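Local atomic coordinates of endosialidase (Enterobacteria phage phi92, PDB entry 4HIZ), a protein that cleaves alpha-2,8 and alpha-2,9 linkages within polymers of sialic acid, acting as a phage-borne endosialidase. Residues Asn48-Tyr53 / Thr62-Gly67; Pro100-Glu105 / His147-Gly152; Thr200-Leu205 / Ser234-Asp239; Glu608-Leu613 / Leu626-Gly631. All coordinates share one frame; numbering follows the deposited sequence.

Contact 1: Asn48-Tyr53 / Thr62-Gly67; sequences NAAFVY and TYVSEG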
# COMPACT_ATOMS: atom_id res chain seq x y z
N ASN A 48 10.21 -26.99 21.78
CA ASN A 48 10.15 -27.01 23.25
C ASN A 48 11.49 -27.36 23.89
O ASN A 48 11.53 -28.09 24.88
CB ASN A 48 9.08 -28.00 23.70
CG ASN A 48 7.72 -27.73 23.07
OD1 ASN A 48 7.42 -26.61 22.67
ND2 ASN A 48 6.90 -28.76 23.00
N ALA A 49 12.59 -26.82 23.36
CA ALA A 49 13.90 -27.20 23.85
C ALA A 49 14.76 -25.97 24.02
O ALA A 49 14.56 -24.96 23.32
CB ALA A 49 14.57 -28.19 22.85
N ALA A 50 15.72 -26.03 24.93
CA ALA A 50 16.71 -24.96 25.03
C ALA A 50 18.11 -25.54 25.23
O ALA A 50 18.26 -26.66 25.75
CB ALA A 50 16.37 -24.04 26.17
N PHE A 51 19.12 -24.76 24.85
CA PHE A 51 20.50 -25.25 24.80
C PHE A 51 21.41 -24.25 25.47
O PHE A 51 21.49 -23.09 25.06
CB PHE A 51 20.93 -25.44 23.33
CG PHE A 51 19.94 -26.27 22.54
CD1 PHE A 51 19.98 -27.65 22.60
CD2 PHE A 51 18.94 -25.66 21.79
CE1 PHE A 51 19.04 -28.42 21.89
CE2 PHE A 51 18.00 -26.42 21.10
CZ PHE A 51 18.05 -27.81 21.16
N VAL A 52 22.10 -24.68 26.52
CA VAL A 52 23.08 -23.80 27.18
C VAL A 52 24.43 -23.98 26.51
O VAL A 52 24.95 -25.11 26.41
CB VAL A 52 23.24 -24.13 28.67
CG1 VAL A 52 24.21 -23.12 29.32
CG2 VAL A 52 21.87 -24.09 29.34
N TYR A 53 25.01 -22.88 26.06
CA TYR A 53 26.19 -22.94 25.19
C TYR A 53 27.12 -21.79 25.54
O TYR A 53 26.67 -20.65 25.76
CB TYR A 53 25.74 -22.84 23.72
CG TYR A 53 26.87 -22.64 22.73
CD1 TYR A 53 27.91 -23.57 22.64
CD2 TYR A 53 26.88 -21.54 21.87
CE1 TYR A 53 28.96 -23.38 21.71
CE2 TYR A 53 27.90 -21.35 20.93
CZ TYR A 53 28.94 -22.27 20.86
OH TYR A 53 29.95 -22.07 19.95
N THR A 62 21.67 -19.15 26.96
CA THR A 62 20.75 -20.24 26.56
C THR A 62 20.05 -19.90 25.28
O THR A 62 19.60 -18.77 25.10
CB THR A 62 19.73 -20.49 27.71
OG1 THR A 62 20.48 -20.87 28.88
CG2 THR A 62 18.72 -21.60 27.33
N TYR A 63 19.99 -20.87 24.37
CA TYR A 63 19.43 -20.61 23.05
C TYR A 63 18.17 -21.44 22.91
O TYR A 63 18.20 -22.66 23.19
CB TYR A 63 20.46 -21.05 21.99
CG TYR A 63 21.71 -20.18 22.03
CD1 TYR A 63 22.70 -20.38 23.01
CD2 TYR A 63 21.86 -19.11 21.13
CE1 TYR A 63 23.82 -19.56 23.07
CE2 TYR A 63 23.00 -18.29 21.18
CZ TYR A 63 23.98 -18.53 22.15
OH TYR A 63 25.11 -17.73 22.20
N VAL A 64 17.06 -20.82 22.52
CA VAL A 64 15.79 -21.58 22.53
C VAL A 64 15.32 -22.01 21.15
O VAL A 64 15.56 -21.31 20.16
CB VAL A 64 14.65 -20.79 23.23
CG1 VAL A 64 15.14 -20.30 24.60
CG2 VAL A 64 14.21 -19.62 22.37
N SER A 65 14.65 -23.16 21.08
CA SER A 65 13.95 -23.55 19.86
C SER A 65 12.54 -22.96 19.88
O SER A 65 12.10 -22.38 20.87
CB SER A 65 13.83 -25.10 19.77
OG SER A 65 12.85 -25.55 20.71
N GLU A 66 11.84 -23.10 18.76
CA GLU A 66 10.44 -22.75 18.71
C GLU A 66 9.68 -23.53 19.79
O GLU A 66 9.98 -24.70 20.03
CB GLU A 66 9.88 -23.05 17.32
CG GLU A 66 10.20 -21.93 16.34
CD GLU A 66 9.30 -20.72 16.56
OE1 GLU A 66 8.06 -20.91 16.65
OE2 GLU A 66 9.81 -19.58 16.65
N GLY A 67 8.76 -22.85 20.47
CA GLY A 67 7.87 -23.50 21.42
C GLY A 67 8.38 -23.45 22.85
O GLY A 67 7.59 -23.68 23.78
O HOH W 1 26.83 -18.45 24.18
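Phe51 and Tyr63 form the hydrogen-bonded antiparallel pair of a beta hairpin in the N-terminal extension. Phe51 N donates to Tyr63 O and Tyr63 N to Phe51 O, each over 2.8 Å. The second strand ends at Val64. Just past it, Ser65 N makes a nearly straight bond of 2.9 Å to Ala49 O, and Ser65 OG accepts from Ala49 N at 3.0 Å. With chi1 of 74°, Ser65 OG lies between its own backbone N and carbonyl carbon, turned to Ala49. Asn48 N donates to Glu66 O.

Packing contacts lie on the face of Ala50, Val52, Thr62 and Val64. Ala50 CB touches Thr62 CG2 at 3.6 Å. Val52 and Thr62 cross obliquely, with Val52 CG2 beside Thr62 OG1, which is hydrogen-bonded to Gln454.

The aromatic contact is an offset edge-to-face pair. The edge of Tyr53 is turned to the face of Tyr63, with centroids 6.0 Å apart and planes at 60°. A water donates to Tyr53 O and is also bonded to Tyr63 OH, 2.7 Å away; Arg435 holds the same hydroxyl.

Side chains thus add to the backbone bonds at both ends: the Ser65 hydroxyl at one, the tyrosine pair and its water at the other.

Contact 2: Pro100-Glu105 / His147-Gly152; sequences PFMAGE and HCMSMG. With EDO (1,2-ethanediol), chain P.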
# COMPACT_ATOMS: atom_id res chain seq x y z
N PRO A 100 5.52 4.49 20.62
CA PRO A 100 6.13 5.73 20.17
C PRO A 100 7.60 5.49 19.85
O PRO A 100 8.21 4.57 20.40
CB PRO A 100 6.01 6.66 21.41
CG PRO A 100 4.96 5.96 22.30
CD PRO A 100 5.27 4.49 22.07
N PHE A 101 8.13 6.28 18.93
CA PHE A 101 9.51 6.09 18.43
C PHE A 101 9.90 7.38 17.73
O PHE A 101 9.17 8.39 17.83
CB PHE A 101 9.56 4.88 17.46
CG PHE A 101 8.80 5.07 16.18
CD1 PHE A 101 7.38 4.92 16.13
CD2 PHE A 101 9.49 5.36 15.00
CE1 PHE A 101 6.68 5.07 14.92
CE2 PHE A 101 8.81 5.53 13.77
CZ PHE A 101 7.40 5.38 13.73
N MET A 102 11.06 7.44 17.08
CA MET A 102 11.42 8.61 16.31
C MET A 102 11.68 8.17 14.85
O MET A 102 12.31 7.13 14.61
CB MET A 102 12.66 9.31 16.93
CG MET A 102 12.23 10.00 18.29
SD MET A 102 13.72 10.71 19.05
CE MET A 102 14.49 9.27 19.77
N ALA A 103 11.10 8.93 13.92
CA ALA A 103 11.22 8.69 12.48
C ALA A 103 12.11 9.77 11.92
O ALA A 103 11.72 10.94 11.88
CB ALA A 103 9.81 8.77 11.83
N GLY A 104 13.31 9.40 11.50
CA GLY A 104 14.25 10.41 10.99
C GLY A 104 15.11 9.82 9.89
O GLY A 104 14.59 9.07 9.03
N GLU A 105 16.40 10.12 9.90
CA GLU A 105 17.26 9.66 8.83
C GLU A 105 18.61 9.12 9.34
O GLU A 105 19.36 8.51 8.59
CB GLU A 105 17.53 10.79 7.82
CG GLU A 105 18.45 11.89 8.45
CD GLU A 105 18.63 13.11 7.55
OE1 GLU A 105 17.65 13.47 6.84
OE2 GLU A 105 19.75 13.71 7.57
N HIS A 147 13.16 15.59 20.12
CA HIS A 147 13.67 14.25 20.42
C HIS A 147 12.93 13.79 21.68
O HIS A 147 12.54 14.61 22.52
CB HIS A 147 15.19 14.41 20.71
CG HIS A 147 15.91 13.14 21.03
ND1 HIS A 147 16.07 12.67 22.32
CD2 HIS A 147 16.61 12.30 20.23
CE1 HIS A 147 16.80 11.56 22.29
NE2 HIS A 147 17.14 11.32 21.04
N CYS A 148 12.70 12.49 21.83
CA CYS A 148 12.02 12.02 23.02
C CYS A 148 12.35 10.58 23.31
O CYS A 148 12.27 9.73 22.39
CB CYS A 148 10.49 12.16 22.82
SG CYS A 148 9.47 11.59 24.24
N MET A 149 12.69 10.29 24.56
CA MET A 149 12.81 8.92 25.05
C MET A 149 12.01 8.68 26.34
O MET A 149 12.14 7.61 26.96
CB MET A 149 14.28 8.53 25.25
CG MET A 149 15.04 8.41 23.90
SD MET A 149 16.75 7.97 24.23
CE MET A 149 17.30 7.70 22.54
N SER A 150 11.18 9.64 26.75
CA SER A 150 10.37 9.45 27.95
C SER A 150 8.95 9.88 27.62
O SER A 150 8.72 11.06 27.28
CB SER A 150 10.91 10.35 29.10
OG SER A 150 10.10 10.15 30.25
N MET A 151 8.00 8.95 27.71
CA MET A 151 6.59 9.23 27.45
C MET A 151 5.73 8.18 28.14
O MET A 151 6.15 7.02 28.29
CB MET A 151 6.34 9.09 25.92
CG MET A 151 4.90 9.46 25.48
SD MET A 151 4.68 9.30 23.67
CE MET A 151 5.62 10.73 23.09
N GLY A 152 4.53 8.58 28.55
CA GLY A 152 3.59 7.62 29.12
C GLY A 152 2.31 8.33 29.53
O GLY A 152 2.06 9.48 29.15
C1 EDO P . 18.52 9.06 19.09
O1 EDO P . 19.19 9.68 20.19
C2 EDO P . 19.08 9.65 17.82
O2 EDO P . 20.51 9.59 17.97
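Met102 lies over one face of the His147 imidazole, where two blades of the catalytic beta propeller meet. Strand 96-104 belongs to one sheet and strand 144-154 to another. The touching parts, 100-102 and 147-151, run in nearly opposite directions but are not paired as strands; side chains make most of the contact.

The Met102 side chain can be followed outward. CB starts toward the other segment. CG is anti to the carbonyl carbon (chi1 -72°) and passes 4.1 Å from Cys148 O. SD does two things. It accepts a weak hydrogen bond from Cys148 N at 3.5 Å, with a nearly straight N-H...S angle of 167°. It also sits above the His147 ring, 3.9 Å from the centroid and nearest to CD2. The chain then bends at chi3, and CE stays over the same face, offset toward the rim, in a CH-pi contact. CE also approaches Cys148 O at 3.5 Å and reaches Met149 CE at 4.2 Å.

Both ring nitrogens have partners. His147 ND1 is hydrogen-bonded to Glu163 on the adjoining strand. At the ring edge, His147 NE2 shares a 2.8 Å hydrogen bond with O1 of an ethanediol, probably from the crystallisation liquor. Met149 CE touches the same ethanediol oxygen.

Val114, from strand 113-119, packs on both Cys148 and Met151. At that end of the contact the Pro100 ring crosses the Met151 side chain obliquely, with Pro100 CG 3.6 Å from Met151 SD.

Contact 3: Thr200-Leu205 / Ser234-Asp239; sequences TATIVL and SVINKD. With EDO (1,2-ethanediol), chain K.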
# COMPACT_ATOMS: atom_id res chain seq x y z
N THR A 200 -22.73 28.86 33.05
CA THR A 200 -21.75 27.86 33.48
C THR A 200 -22.44 26.53 33.71
O THR A 200 -23.37 26.46 34.51
CB THR A 200 -21.10 28.27 34.80
OG1 THR A 200 -20.51 29.55 34.64
CG2 THR A 200 -20.03 27.26 35.21
N ALA A 201 -21.99 25.48 33.04
CA ALA A 201 -22.49 24.14 33.35
C ALA A 201 -21.40 23.42 34.13
O ALA A 201 -20.24 23.43 33.73
CB ALA A 201 -22.84 23.36 32.05
N THR A 202 -21.77 22.81 35.24
CA THR A 202 -20.81 22.04 36.04
C THR A 202 -20.94 20.58 35.69
O THR A 202 -22.05 20.04 35.66
CB THR A 202 -21.09 22.29 37.53
OG1 THR A 202 -20.93 23.69 37.77
CG2 THR A 202 -20.12 21.49 38.39
N ILE A 203 -19.80 19.95 35.38
CA ILE A 203 -19.77 18.57 34.95
C ILE A 203 -18.98 17.72 35.93
O ILE A 203 -17.79 17.96 36.15
CB ILE A 203 -19.05 18.45 33.61
CG1 ILE A 203 -19.47 19.58 32.63
CG2 ILE A 203 -19.20 17.02 33.05
CD1 ILE A 203 -20.92 19.58 32.22
N VAL A 204 -19.64 16.72 36.49
CA VAL A 204 -18.94 15.74 37.32
C VAL A 204 -18.51 14.57 36.44
O VAL A 204 -19.31 13.94 35.74
CB VAL A 204 -19.82 15.24 38.47
CG1 VAL A 204 -19.10 14.14 39.24
CG2 VAL A 204 -20.17 16.41 39.39
N LEU A 205 -17.22 14.31 36.44
CA LEU A 205 -16.68 13.20 35.67
C LEU A 205 -15.41 12.76 36.41
O LEU A 205 -14.42 13.50 36.46
CB LEU A 205 -16.37 13.69 34.25
CG LEU A 205 -16.00 12.66 33.21
CD1 LEU A 205 -17.25 11.84 32.84
CD2 LEU A 205 -15.45 13.37 31.97
N SER A 234 -13.23 25.77 33.30
CA SER A 234 -12.53 25.80 34.60
C SER A 234 -12.47 24.39 35.12
O SER A 234 -13.24 23.52 34.66
CB SER A 234 -13.27 26.68 35.63
OG SER A 234 -14.43 26.03 36.12
N VAL A 235 -11.54 24.16 36.05
CA VAL A 235 -11.45 22.89 36.75
C VAL A 235 -11.67 23.16 38.23
O VAL A 235 -10.99 23.98 38.84
CB VAL A 235 -10.09 22.20 36.52
CG1 VAL A 235 -10.02 20.89 37.31
CG2 VAL A 235 -9.92 21.92 35.02
N ILE A 236 -12.65 22.46 38.78
CA ILE A 236 -13.01 22.67 40.18
C ILE A 236 -12.28 21.71 41.11
O ILE A 236 -11.78 22.13 42.16
CB ILE A 236 -14.51 22.55 40.33
CG1 ILE A 236 -15.18 23.68 39.56
CG2 ILE A 236 -14.92 22.61 41.80
CD1 ILE A 236 -16.69 23.55 39.51
N ASN A 237 -12.19 20.44 40.72
CA ASN A 237 -11.45 19.48 41.53
C ASN A 237 -11.14 18.26 40.66
O ASN A 237 -11.43 18.30 39.45
CB ASN A 237 -12.18 19.17 42.87
CG ASN A 237 -13.55 18.52 42.68
OD1 ASN A 237 -13.78 17.77 41.73
ND2 ASN A 237 -14.46 18.82 43.60
N LYS A 238 -10.57 17.20 41.25
CA LYS A 238 -10.20 16.01 40.46
C LYS A 238 -11.37 15.43 39.69
O LYS A 238 -11.15 14.75 38.68
CB LYS A 238 -9.63 14.90 41.34
CG LYS A 238 -8.39 15.28 42.13
CD LYS A 238 -7.96 14.15 43.06
CE LYS A 238 -6.69 14.52 43.85
NZ LYS A 238 -6.31 13.46 44.83
N ASP A 239 -12.61 15.65 40.17
CA ASP A 239 -13.76 14.99 39.56
C ASP A 239 -14.76 15.95 38.93
O ASP A 239 -15.85 15.50 38.53
CB ASP A 239 -14.53 14.14 40.58
CG ASP A 239 -13.67 13.08 41.24
OD1 ASP A 239 -12.82 12.47 40.57
OD2 ASP A 239 -13.86 12.86 42.45
C1 EDO K . -7.04 16.53 37.90
O1 EDO K . -7.11 15.96 39.21
C2 EDO K . -8.39 16.46 37.20
O2 EDO K . -8.91 15.11 37.12
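Leu205 and Asp239 meet beside a tight turn that follows a classic beta bulge. In the bulge Ile236 and Asn237 both face Thr240. The turn joins strands 230-237 and 240-244 in an eight-stranded antiparallel sheet. Strand 240-244 lies between strands 230-237 and 200-204, so the two segments approach each other mainly at its start.

One backbone hydrogen bond joins the segments: Leu205 N donates to Asp239 O over 2.8 Å. The N-H...O angle is 154°, and the donor is tilted 34° from the carbonyl plane. Val204 also approaches this oxygen. Its CA lies 3.3 Å from Asp239 O in a CA-H...O contact. A chi1 of 175° puts Val204 CG1 near the same atom, 3.6 Å from Asp239 O. In return, Asp239 CA makes a longer CA-H...O contact with Leu205 O.

The turn has its own brace. Asn237 OD1 accepts from Asp239 N at 2.9 Å, which makes an Asx turn. Thr240 OG1 is bonded to the same Asn237 oxygen. Lys238 O accepts from O2 of a bound ethanediol at 2.8 Å. The Asp239 carboxylate forms a salt bridge with Lys207.

Back along the strands, away from the turn, the side chains touch lightly. Thr202 and Ile236 cross at about a right angle, with Thr202 CG2 and Ile236 CD1 4.2 Å apart.

The same sheet contains strand 215-219, whose Phe218 and Ser219 belong to a glycan pocket. The contact itself is structural: Asp239 O accepts one N-H bond, with a weaker CA-H contact beside it, and the Asx turn and salt bridge probably steady the residue.

Contact 4: Glu608-Leu613 / Leu626-Gly631; sequences EQRLIL and LLQLYG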
# COMPACT_ATOMS: atom_id res chain seq x y z
N GLU A 608 7.54 25.05 -31.28
CA GLU A 608 6.12 25.19 -30.92
C GLU A 608 5.93 25.83 -29.54
O GLU A 608 4.78 26.14 -29.17
CB GLU A 608 5.44 23.82 -30.86
CG GLU A 608 5.39 23.12 -32.22
CD GLU A 608 4.29 23.66 -33.13
OE1 GLU A 608 3.22 24.05 -32.64
OE2 GLU A 608 4.49 23.67 -34.35
N GLN A 609 7.02 26.00 -28.80
CA GLN A 609 6.93 26.30 -27.35
C GLN A 609 5.96 27.44 -27.01
O GLN A 609 6.21 28.62 -27.36
CB GLN A 609 8.30 26.66 -26.78
CG GLN A 609 8.25 26.84 -25.25
CD GLN A 609 9.57 27.36 -24.70
OE1 GLN A 609 10.29 28.10 -25.39
NE2 GLN A 609 9.91 26.98 -23.47
N ARG A 610 4.90 27.10 -26.28
CA ARG A 610 3.96 28.12 -25.82
C ARG A 610 3.01 27.54 -24.79
O ARG A 610 2.81 26.31 -24.70
CB ARG A 610 3.15 28.65 -27.02
CG ARG A 610 2.19 27.60 -27.66
CD ARG A 610 1.77 28.12 -29.02
NE ARG A 610 0.75 27.32 -29.71
CZ ARG A 610 1.00 26.23 -30.42
NH1 ARG A 610 2.25 25.73 -30.51
NH2 ARG A 610 -0.00 25.64 -31.06
N LEU A 611 2.44 28.45 -24.02
CA LEU A 611 1.42 28.10 -23.04
C LEU A 611 0.08 28.64 -23.56
O LEU A 611 0.01 29.81 -23.95
CB LEU A 611 1.77 28.74 -21.67
CG LEU A 611 0.77 28.43 -20.53
CD1 LEU A 611 0.69 26.93 -20.18
CD2 LEU A 611 1.07 29.27 -19.26
N ILE A 612 -0.96 27.81 -23.57
CA ILE A 612 -2.27 28.25 -24.09
C ILE A 612 -3.30 28.19 -22.96
O ILE A 612 -3.59 27.12 -22.42
CB ILE A 612 -2.79 27.38 -25.27
CG1 ILE A 612 -1.70 27.27 -26.35
CG2 ILE A 612 -4.09 28.01 -25.83
CD1 ILE A 612 -2.10 26.29 -27.48
N LEU A 613 -3.85 29.33 -22.59
CA LEU A 613 -4.87 29.40 -21.55
C LEU A 613 -6.19 29.50 -22.27
O LEU A 613 -6.35 30.37 -23.12
CB LEU A 613 -4.66 30.64 -20.69
CG LEU A 613 -3.28 30.73 -20.03
CD1 LEU A 613 -3.05 32.15 -19.61
CD2 LEU A 613 -3.23 29.80 -18.83
N LEU A 626 -8.85 32.47 -25.98
CA LEU A 626 -7.52 31.89 -25.68
C LEU A 626 -6.54 33.02 -25.40
O LEU A 626 -6.60 34.06 -26.07
CB LEU A 626 -6.92 31.17 -26.91
CG LEU A 626 -7.78 30.12 -27.60
CD1 LEU A 626 -7.10 29.68 -28.91
CD2 LEU A 626 -8.01 28.91 -26.70
N LEU A 627 -5.62 32.80 -24.46
CA LEU A 627 -4.42 33.64 -24.41
C LEU A 627 -3.23 32.72 -24.68
O LEU A 627 -3.04 31.71 -23.99
CB LEU A 627 -4.28 34.30 -23.02
CG LEU A 627 -2.92 35.02 -22.82
CD1 LEU A 627 -2.78 36.18 -23.81
CD2 LEU A 627 -2.80 35.52 -21.34
N GLN A 628 -2.44 33.05 -25.70
CA GLN A 628 -1.26 32.24 -26.01
C GLN A 628 -0.01 33.06 -25.67
O GLN A 628 0.16 34.21 -26.13
CB GLN A 628 -1.23 31.81 -27.50
CG GLN A 628 -2.46 30.93 -27.86
CD GLN A 628 -2.19 30.00 -29.02
OE1 GLN A 628 -1.06 29.61 -29.27
NE2 GLN A 628 -3.25 29.61 -29.72
N LEU A 629 0.85 32.46 -24.87
CA LEU A 629 2.11 33.11 -24.49
C LEU A 629 3.21 32.28 -25.14
O LEU A 629 3.37 31.10 -24.79
CB LEU A 629 2.26 33.07 -22.96
CG LEU A 629 1.18 33.87 -22.22
CD1 LEU A 629 1.24 33.65 -20.66
CD2 LEU A 629 1.23 35.34 -22.61
N TYR A 630 3.94 32.84 -26.11
CA TYR A 630 4.98 32.08 -26.80
C TYR A 630 6.30 32.10 -26.03
O TYR A 630 6.64 33.11 -25.42
CB TYR A 630 5.24 32.65 -28.21
CG TYR A 630 4.14 32.49 -29.24
CD1 TYR A 630 2.90 31.95 -28.94
CD2 TYR A 630 4.36 32.90 -30.54
CE1 TYR A 630 1.89 31.80 -29.94
CE2 TYR A 630 3.40 32.79 -31.53
CZ TYR A 630 2.16 32.24 -31.24
OH TYR A 630 1.21 32.13 -32.25
N GLY A 631 7.02 30.99 -26.04
CA GLY A 631 8.33 30.90 -25.41
C GLY A 631 9.43 31.45 -26.30
O GLY A 631 9.23 31.75 -27.49
O HOH W 2 -2.50 27.15 -31.33
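Leu611 and Leu629 form a hydrogen-bonded pair in an antiparallel beta hairpin, as do Leu613 and Leu627. The strand directions differ by 169°. Each leucine pair exchanges two N-H...O bonds, all 2.9 Å between N and O. Gly631 N extends the pattern with a bond to Gln609 O, lying above the carbonyl plane of Gln609. Gln609 OE1 comes within 3.4 Å of Gly631 CA and is bonded to Asn633.

Arg610, Ile612, Gln628 and Tyr630 share one face. Arg610 and Gln628 lie side by side, their guanidinium and amide planes only 17° apart. Arg610 NE donates to Gln628 OE1 at 3.0 Å through a bent bond. A water links Arg610 NH2 and Gln628 NE2, accepting from both. Arg610 NH1 binds Glu608 twice: a salt bridge of 2.9 Å to OE1 and a hydrogen bond to the backbone O. Ile612 lies beside Gln628, with Ile612 CG1 against Gln628 CD and OE1, while Arg610 CD rests 3.8 Å from Tyr630 CE1.

Arg610 also makes a cation-pi contact with Tyr594 of the second subunit. Residues 610-613 pair in parallel with a strand of that subunit, so the sheet crosses the trimer interface. NE, NH1 and NH2 of Arg610 all have partners, which holds the guanidinium in place at this interface, with its charge probably balanced in part by Glu608.

In the fold
The four contacts follow one another along the chain, and none nests in or crosses another. Contact 1 closes a short hairpin loop in the N-terminal extension, whose sheet also takes in strands 401-404 to 456-460. Contact 2 closes a longer loop of 41 residues and joins two blades of the propeller near the centre of the chain. Contact 3 closes 28 residues within a separate eight-stranded sheet, probably an insertion in the propeller region; its nearest atoms are about 17 Å from those of contact 2. Contact 4 closes a hairpin in the C-terminal part, with its centre about 74 Å from that of contact 1. Contacts 1 and 4 both touch the second subunit; contact 4 also touches the third.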